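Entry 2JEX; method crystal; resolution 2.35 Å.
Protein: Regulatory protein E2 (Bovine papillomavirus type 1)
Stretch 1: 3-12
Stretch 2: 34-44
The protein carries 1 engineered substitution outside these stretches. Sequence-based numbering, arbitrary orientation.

Stretch 1 (3-12) TACERLHVAQ
Stretch 2 34-44: TAVRTENTLLY

Two helices of the E2 protein pack side by side and run in roughly opposite directions. The first helix starts at Ala 4 and runs on past Gln 12; the second enters before Thr 34 and continues past Tyr 44. Their N-to-C directions differ by 146°, and the axes approach to 8.5 Å. Both have regular helical backbones, with phi near -65° and psi near -40°, held by i to i+4 hydrogen bonds such as Ala 11 N to Arg 7 O (3.0 Å) and Leu 42 N to Thr 38 O (3.0 Å). Psi is -26° at Ala 4 and -23° at Asn 40, and about -53° from Arg 37 to Glu 39. The register pairs Ala 11 with Ala 35 (CA to CA 4.8 Å), Leu 8 with Glu 39 (CA to CA 5.6 Å) and Ala 4 with Leu 42 (CA to CA 6.8 Å). The backbones therefore lie closest at the alanine pair. The contact buries 441 Å², both sides summed.

Thr 34 does not touch the first helix. Ala 35 is buried and points toward it. Its CB lies 3.5 Å from Ala 11 O, and the small methyl fits this narrow gap. Ala 11 is also buried, and its CB points toward the second helix, 4.0 Å from Glu 39 N; a methyl suits so close a backbone approach.

Val 36 and Arg 37 point away. Thr 38 points toward the first helix with chi1 m. Its OG1 donates to Thr 34 O at 2.8 Å, which satisfies the hydroxyl within its own helix. Its CG2 makes apolar contact, 4.2 Å from Ala 11 CB and 4.2 Å from Arg 7 CG.

Glu 39 starts sideways, but its extended chain (chi1 t, chi2 t) brings its end nearer. Gln 12, with chi1 m and chi2 t, reaches it: NE2 donates to OE2 of Glu 39 at 3.0 Å, with an angle of 155° at the hydrogen. This is the only hydrogen bond between the stretches. OE1 of Glu 39 is bonded elsewhere in the structure. The aliphatic part of Glu 39 also packs, with CG 3.7 Å from Leu 8 CD1.

Asn 40 points away. Leu 42 points toward the first helix and has the largest covered area, 80 Å². With chi1 m and chi2 t, its CD1 lies 3.6 Å from Leu 8 N. Its CD2 is 3.7 Å from Arg 7 CD and sits at the guanidinium edge.

Leu 43 is buried, with chi1 m and chi2 t. Its CD2 meets Leu 8 CD1 at 4.0 Å. The branched apolar ends of Leu 42 and Leu 43 thus pack against Leu 8, chi1 t and chi2 p.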

ATOM      1  N   THR A   3      -7.365  32.981   5.563  1.00 83.24           N
ATOM      2  CA  THR A   3      -6.390  32.114   6.289  1.00 82.89           C
ATOM      3  C   THR A   3      -6.467  30.658   5.806  1.00 83.10           C
ATOM      4  O   THR A   3      -5.565  29.852   6.075  1.00 82.64           O
ATOM      5  CB  THR A   3      -6.570  32.214   7.827  1.00 83.27           C
ATOM      6  OG1 THR A   3      -5.413  31.715   8.494  1.00 83.03           O
ATOM      7  CG2 THR A   3      -7.841  31.464   8.285  1.00 83.08           C
ATOM      8  N   ALA A   4      -7.548  30.341   5.086  1.00 82.94           N
ATOM      9  CA  ALA A   4      -7.700  29.063   4.393  1.00 82.38           C
ATOM     10  C   ALA A   4      -6.703  28.978   3.242  1.00 82.49           C
ATOM     11  O   ALA A   4      -6.302  27.884   2.830  1.00 82.41           O
ATOM     12  CB  ALA A   4      -9.110  28.911   3.873  1.00 82.38           C
ATOM     13  N   CYS A   5      -6.312  30.147   2.737  1.00 82.22           N
ATOM     14  CA  CYS A   5      -5.319  30.279   1.673  1.00 81.66           C
ATOM     15  C   CYS A   5      -3.894  30.065   2.192  1.00 80.98           C
ATOM     16  O   CYS A   5      -3.060  29.461   1.509  1.00 80.58           O
ATOM     17  CB  CYS A   5      -5.432  31.665   1.034  1.00 81.90           C
ATOM     18  SG  CYS A   5      -5.140  31.676  -0.737  1.00 83.09           S
ATOM     19  N   GLU A   6      -3.622  30.561   3.399  1.00 80.20           N
ATOM     20  CA  GLU A   6      -2.299  30.415   4.012  1.00 79.79           C
ATOM     21  C   GLU A   6      -2.111  29.015   4.583  1.00 79.32           C
ATOM     22  O   GLU A   6      -1.014  28.463   4.535  1.00 79.39           O
ATOM     23  CB  GLU A   6      -2.089  31.439   5.128  1.00 79.72           C
ATOM     24  CG  GLU A   6      -2.332  32.889   4.741  1.00 79.52           C
ATOM     25  CD  GLU A   6      -2.671  33.742   5.953  1.00 78.81           C
ATOM     26  OE1 GLU A   6      -3.366  33.201   6.875  1.00 77.11           O
ATOM     27  OE2 GLU A   6      -2.242  34.947   5.988  1.00 78.39           O
ATOM     28  N   ARG A   7      -3.186  28.461   5.138  1.00 78.87           N
ATOM     29  CA  ARG A   7      -3.180  27.118   5.708  1.00 78.43           C
ATOM     30  C   ARG A   7      -2.945  26.092   4.594  1.00 77.68           C
ATOM     31  O   ARG A   7      -2.216  25.112   4.781  1.00 77.27           O
ATOM     32  CB  ARG A   7      -4.505  26.851   6.427  1.00 78.33           C
ATOM     33  CG  ARG A   7      -4.477  25.690   7.411  1.00 80.01           C
ATOM     34  CD  ARG A   7      -5.840  25.476   8.057  1.00 79.21           C
ATOM     35  NE  ARG A   7      -6.211  26.548   8.983  1.00 83.90           N
ATOM     36  CZ  ARG A   7      -7.159  27.460   8.761  1.00 82.68           C
ATOM     37  NH1 ARG A   7      -7.868  27.454   7.633  1.00 81.80           N
ATOM     38  NH2 ARG A   7      -7.403  28.382   9.679  1.00 81.11           N
ATOM     39  N   LEU A   8      -3.560  26.347   3.438  1.00 76.97           N
ATOM     40  CA  LEU A   8      -3.352  25.559   2.228  1.00 76.18           C
ATOM     41  C   LEU A   8      -1.894  25.578   1.775  1.00 76.04           C
ATOM     42  O   LEU A   8      -1.339  24.533   1.430  1.00 76.62           O
ATOM     43  CB  LEU A   8      -4.263  26.061   1.099  1.00 75.94           C
ATOM     44  CG  LEU A   8      -4.258  25.334  -0.251  1.00 76.28           C
ATOM     45  CD1 LEU A   8      -4.695  23.868  -0.125  1.00 72.51           C
ATOM     46  CD2 LEU A   8      -5.141  26.069  -1.230  1.00 75.55           C
ATOM     47  N   HIS A   9      -1.287  26.764   1.779  1.00 75.53           N
ATOM     48  CA  HIS A   9       0.107  26.936   1.368  1.00 75.14           C
ATOM     49  C   HIS A   9       1.053  26.144   2.265  1.00 74.29           C
ATOM     50  O   HIS A   9       1.987  25.507   1.774  1.00 74.04           O
ATOM     51  CB  HIS A   9       0.494  28.418   1.354  1.00 75.07           C
ATOM     52  CG  HIS A   9       1.947  28.663   1.075  1.00 77.61           C
ATOM     53  ND1 HIS A   9       2.475  28.656  -0.200  1.00 80.00           N
ATOM     54  CD2 HIS A   9       2.984  28.923   1.910  1.00 79.37           C
ATOM     55  CE1 HIS A   9       3.773  28.896  -0.140  1.00 79.90           C
ATOM     56  NE2 HIS A   9       4.107  29.062   1.129  1.00 80.40           N
ATOM     57  N   VAL A  10       0.798  26.188   3.571  1.00 73.56           N
ATOM     58  CA  VAL A  10       1.611  25.471   4.559  1.00 72.95           C
ATOM     59  C   VAL A  10       1.479  23.949   4.403  1.00 72.01           C
ATOM     60  O   VAL A  10       2.479  23.229   4.459  1.00 72.13           O
ATOM     61  CB  VAL A  10       1.276  25.913   6.017  1.00 73.12           C
ATOM     62  CG1 VAL A  10       2.113  25.144   7.036  1.00 73.32           C
ATOM     63  CG2 VAL A  10       1.502  27.416   6.189  1.00 72.87           C
ATOM     64  N   ALA A  11       0.250  23.479   4.189  1.00 70.75           N
ATOM     65  CA  ALA A  11      -0.034  22.057   4.013  1.00 69.48           C
ATOM     66  C   ALA A  11       0.602  21.474   2.747  1.00 69.40           C
ATOM     67  O   ALA A  11       1.081  20.333   2.757  1.00 69.16           O
ATOM     68  CB  ALA A  11      -1.521  21.813   4.020  1.00 69.31           C
ATOM     69  N   GLN A  12       0.607  22.257   1.670  1.00 68.74           N
ATOM     70  CA  GLN A  12       1.249  21.857   0.416  1.00 68.84           C
ATOM     71  C   GLN A  12       2.777  21.915   0.501  1.00 69.03           C
ATOM     72  O   GLN A  12       3.473  21.056  -0.051  1.00 68.81           O
ATOM     73  CB  GLN A  12       0.758  22.734  -0.732  1.00 68.66           C
ATOM     74  CG  GLN A  12      -0.668  22.457  -1.138  1.00 69.18           C
ATOM     75  CD  GLN A  12      -1.263  23.574  -1.965  1.00 72.13           C
ATOM     76  OE1 GLN A  12      -0.925  24.742  -1.782  1.00 73.38           O
ATOM     77  NE2 GLN A  12      -2.166  23.221  -2.877  1.00 71.65           N
ATOM     78  N   THR A  34      -1.013  13.957   7.527  1.00 69.27           N
ATOM     79  CA  THR A  34      -1.850  14.941   8.192  1.00 69.86           C
ATOM     80  C   THR A  34      -1.916  16.240   7.373  1.00 69.67           C
ATOM     81  O   THR A  34      -2.919  16.949   7.407  1.00 69.60           O
ATOM     82  CB  THR A  34      -1.322  15.228   9.601  1.00 70.60           C
ATOM     83  OG1 THR A  34      -0.015  15.798   9.500  1.00 76.30           O
ATOM     84  CG2 THR A  34      -1.202  13.945  10.373  1.00 67.94           C
ATOM     85  N   ALA A  35      -0.841  16.528   6.635  1.00 68.77           N
ATOM     86  CA  ALA A  35      -0.796  17.664   5.731  1.00 68.52           C
ATOM     87  C   ALA A  35      -1.568  17.390   4.444  1.00 68.62           C
ATOM     88  O   ALA A  35      -2.168  18.305   3.881  1.00 68.56           O
ATOM     89  CB  ALA A  35       0.640  18.039   5.426  1.00 68.82           C
ATOM     90  N   VAL A  36      -1.557  16.138   3.984  1.00 68.63           N
ATOM     91  CA  VAL A  36      -2.383  15.733   2.833  1.00 68.27           C
ATOM     92  C   VAL A  36      -3.860  15.867   3.193  1.00 68.47           C
ATOM     93  O   VAL A  36      -4.659  16.361   2.391  1.00 69.01           O
ATOM     94  CB  VAL A  36      -2.070  14.294   2.318  1.00 68.47           C
ATOM     95  CG1 VAL A  36      -2.962  13.944   1.113  1.00 66.64           C
ATOM     96  CG2 VAL A  36      -0.590  14.149   1.916  1.00 67.12           C
ATOM     97  N   ARG A  37      -4.194  15.456   4.418  1.00 68.34           N
ATOM     98  CA  ARG A  37      -5.538  15.553   4.974  1.00 67.62           C
ATOM     99  C   ARG A  37      -6.029  16.999   5.018  1.00 67.98           C
ATOM    100  O   ARG A  37      -7.117  17.308   4.526  1.00 68.89           O
ATOM    101  CB  ARG A  37      -5.545  14.963   6.379  1.00 67.04           C
ATOM    102  CG  ARG A  37      -6.852  15.134   7.120  1.00 67.22           C
ATOM    103  CD  ARG A  37      -6.788  14.475   8.477  1.00 67.56           C
ATOM    104  NE  ARG A  37      -8.065  14.547   9.182  1.00 67.92           N
ATOM    105  CZ  ARG A  37      -8.330  13.903  10.313  1.00 66.25           C
ATOM    106  NH1 ARG A  37      -7.402  13.144  10.873  1.00 66.69           N
ATOM    107  NH2 ARG A  37      -9.522  14.025  10.889  1.00 61.73           N
ATOM    108  N   THR A  38      -5.220  17.864   5.627  1.00 67.54           N
ATOM    109  CA  THR A  38      -5.496  19.287   5.719  1.00 67.22           C
ATOM    110  C   THR A  38      -5.752  19.881   4.327  1.00 67.36           C
ATOM    111  O   THR A  38      -6.811  20.447   4.106  1.00 67.62           O
ATOM    112  CB  THR A  38      -4.360  20.023   6.489  1.00 67.84           C
ATOM    113  OG1 THR A  38      -4.176  19.390   7.763  1.00 66.50           O
ATOM    114  CG2 THR A  38      -4.679  21.518   6.701  1.00 63.94           C
ATOM    115  N   GLU A  39      -4.823  19.691   3.386  1.00 67.43           N
ATOM    116  CA  GLU A  39      -4.965  20.231   2.019  1.00 67.53           C
ATOM    117  C   GLU A  39      -6.286  19.847   1.354  1.00 67.16           C
ATOM    118  O   GLU A  39      -7.012  20.702   0.855  1.00 67.59           O
ATOM    119  CB  GLU A  39      -3.791  19.812   1.120  1.00 67.23           C
ATOM    120  CG  GLU A  39      -3.952  20.244  -0.347  1.00 66.59           C
ATOM    121  CD  GLU A  39      -2.826  19.763  -1.257  1.00 68.15           C
ATOM    122  OE1 GLU A  39      -2.065  18.857  -0.861  1.00 71.82           O
ATOM    123  OE2 GLU A  39      -2.699  20.295  -2.377  1.00 67.95           O
ATOM    124  N   ASN A  40      -6.599  18.563   1.362  1.00 66.50           N
ATOM    125  CA  ASN A  40      -7.794  18.089   0.698  1.00 66.67           C
ATOM    126  C   ASN A  40      -9.076  18.367   1.448  1.00 67.31           C
ATOM    127  O   ASN A  40     -10.142  18.421   0.837  1.00 68.15           O
ATOM    128  CB  ASN A  40      -7.653  16.617   0.337  1.00 66.43           C
ATOM    129  CG  ASN A  40      -6.611  16.407  -0.714  1.00 66.07           C
ATOM    130  OD1 ASN A  40      -6.849  16.653  -1.894  1.00 65.17           O
ATOM    131  ND2 ASN A  40      -5.427  15.995  -0.293  1.00 70.55           N
ATOM    132  N   THR A  41      -8.973  18.556   2.763  1.00 67.38           N
ATOM    133  CA  THR A  41     -10.117  18.969   3.567  1.00 67.12           C
ATOM    134  C   THR A  41     -10.490  20.407   3.226  1.00 66.99           C
ATOM    135  O   THR A  41     -11.664  20.691   2.993  1.00 66.92           O
ATOM    136  CB  THR A  41      -9.850  18.819   5.096  1.00 67.39           C
ATOM    137  OG1 THR A  41      -9.588  17.440   5.400  1.00 67.40           O
ATOM    138  CG2 THR A  41     -11.041  19.290   5.909  1.00 63.62           C
ATOM    139  N   LEU A  42      -9.491  21.294   3.188  1.00 66.89           N
ATOM    140  CA  LEU A  42      -9.717  22.710   2.903  1.00 67.80           C
ATOM    141  C   LEU A  42     -10.283  22.859   1.499  1.00 67.49           C
ATOM    142  O   LEU A  42     -11.244  23.593   1.281  1.00 67.47           O
ATOM    143  CB  LEU A  42      -8.421  23.525   3.026  1.00 68.18           C
ATOM    144  CG  LEU A  42      -7.591  23.507   4.317  1.00 69.65           C
ATOM    145  CD1 LEU A  42      -6.164  23.917   3.989  1.00 66.55           C
ATOM    146  CD2 LEU A  42      -8.180  24.405   5.416  1.00 68.30           C
ATOM    147  N   LEU A  43      -9.686  22.124   0.568  1.00 67.31           N
ATOM    148  CA  LEU A  43     -10.079  22.130  -0.832  1.00 67.71           C
ATOM    149  C   LEU A  43     -11.504  21.623  -1.012  1.00 68.11           C
ATOM    150  O   LEU A  43     -12.268  22.178  -1.809  1.00 68.58           O
ATOM    151  CB  LEU A  43      -9.092  21.291  -1.663  1.00 67.48           C
ATOM    152  CG  LEU A  43      -7.682  21.832  -1.924  1.00 66.13           C
ATOM    153  CD1 LEU A  43      -6.888  20.814  -2.725  1.00 65.71           C
ATOM    154  CD2 LEU A  43      -7.708  23.182  -2.649  1.00 67.44           C
ATOM    155  N   TYR A  44     -11.858  20.584  -0.258  1.00 68.00           N
ATOM    156  CA  TYR A  44     -13.212  20.043  -0.283  1.00 68.24           C
ATOM    157  C   TYR A  44     -14.198  21.051   0.286  1.00 67.65           C
ATOM    158  O   TYR A  44     -15.267  21.271  -0.284  1.00 67.80           O
ATOM    159  CB  TYR A  44     -13.284  18.709   0.479  1.00 68.96           C
ATOM    160  CG  TYR A  44     -14.676  18.120   0.554  1.00 71.09           C
ATOM    161  CD1 TYR A  44     -15.266  17.529  -0.565  1.00 70.70           C
ATOM    162  CD2 TYR A  44     -15.404  18.150   1.749  1.00 73.60           C
ATOM    163  CE1 TYR A  44     -16.550  16.995  -0.500  1.00 72.58           C
ATOM    164  CE2 TYR A  44     -16.686  17.612   1.828  1.00 73.96           C
ATOM    165  CZ  TYR A  44     -17.255  17.041   0.697  1.00 73.10           C
ATOM    166  OH  TYR A  44     -18.522  16.508   0.765  1.00 73.76           O
TER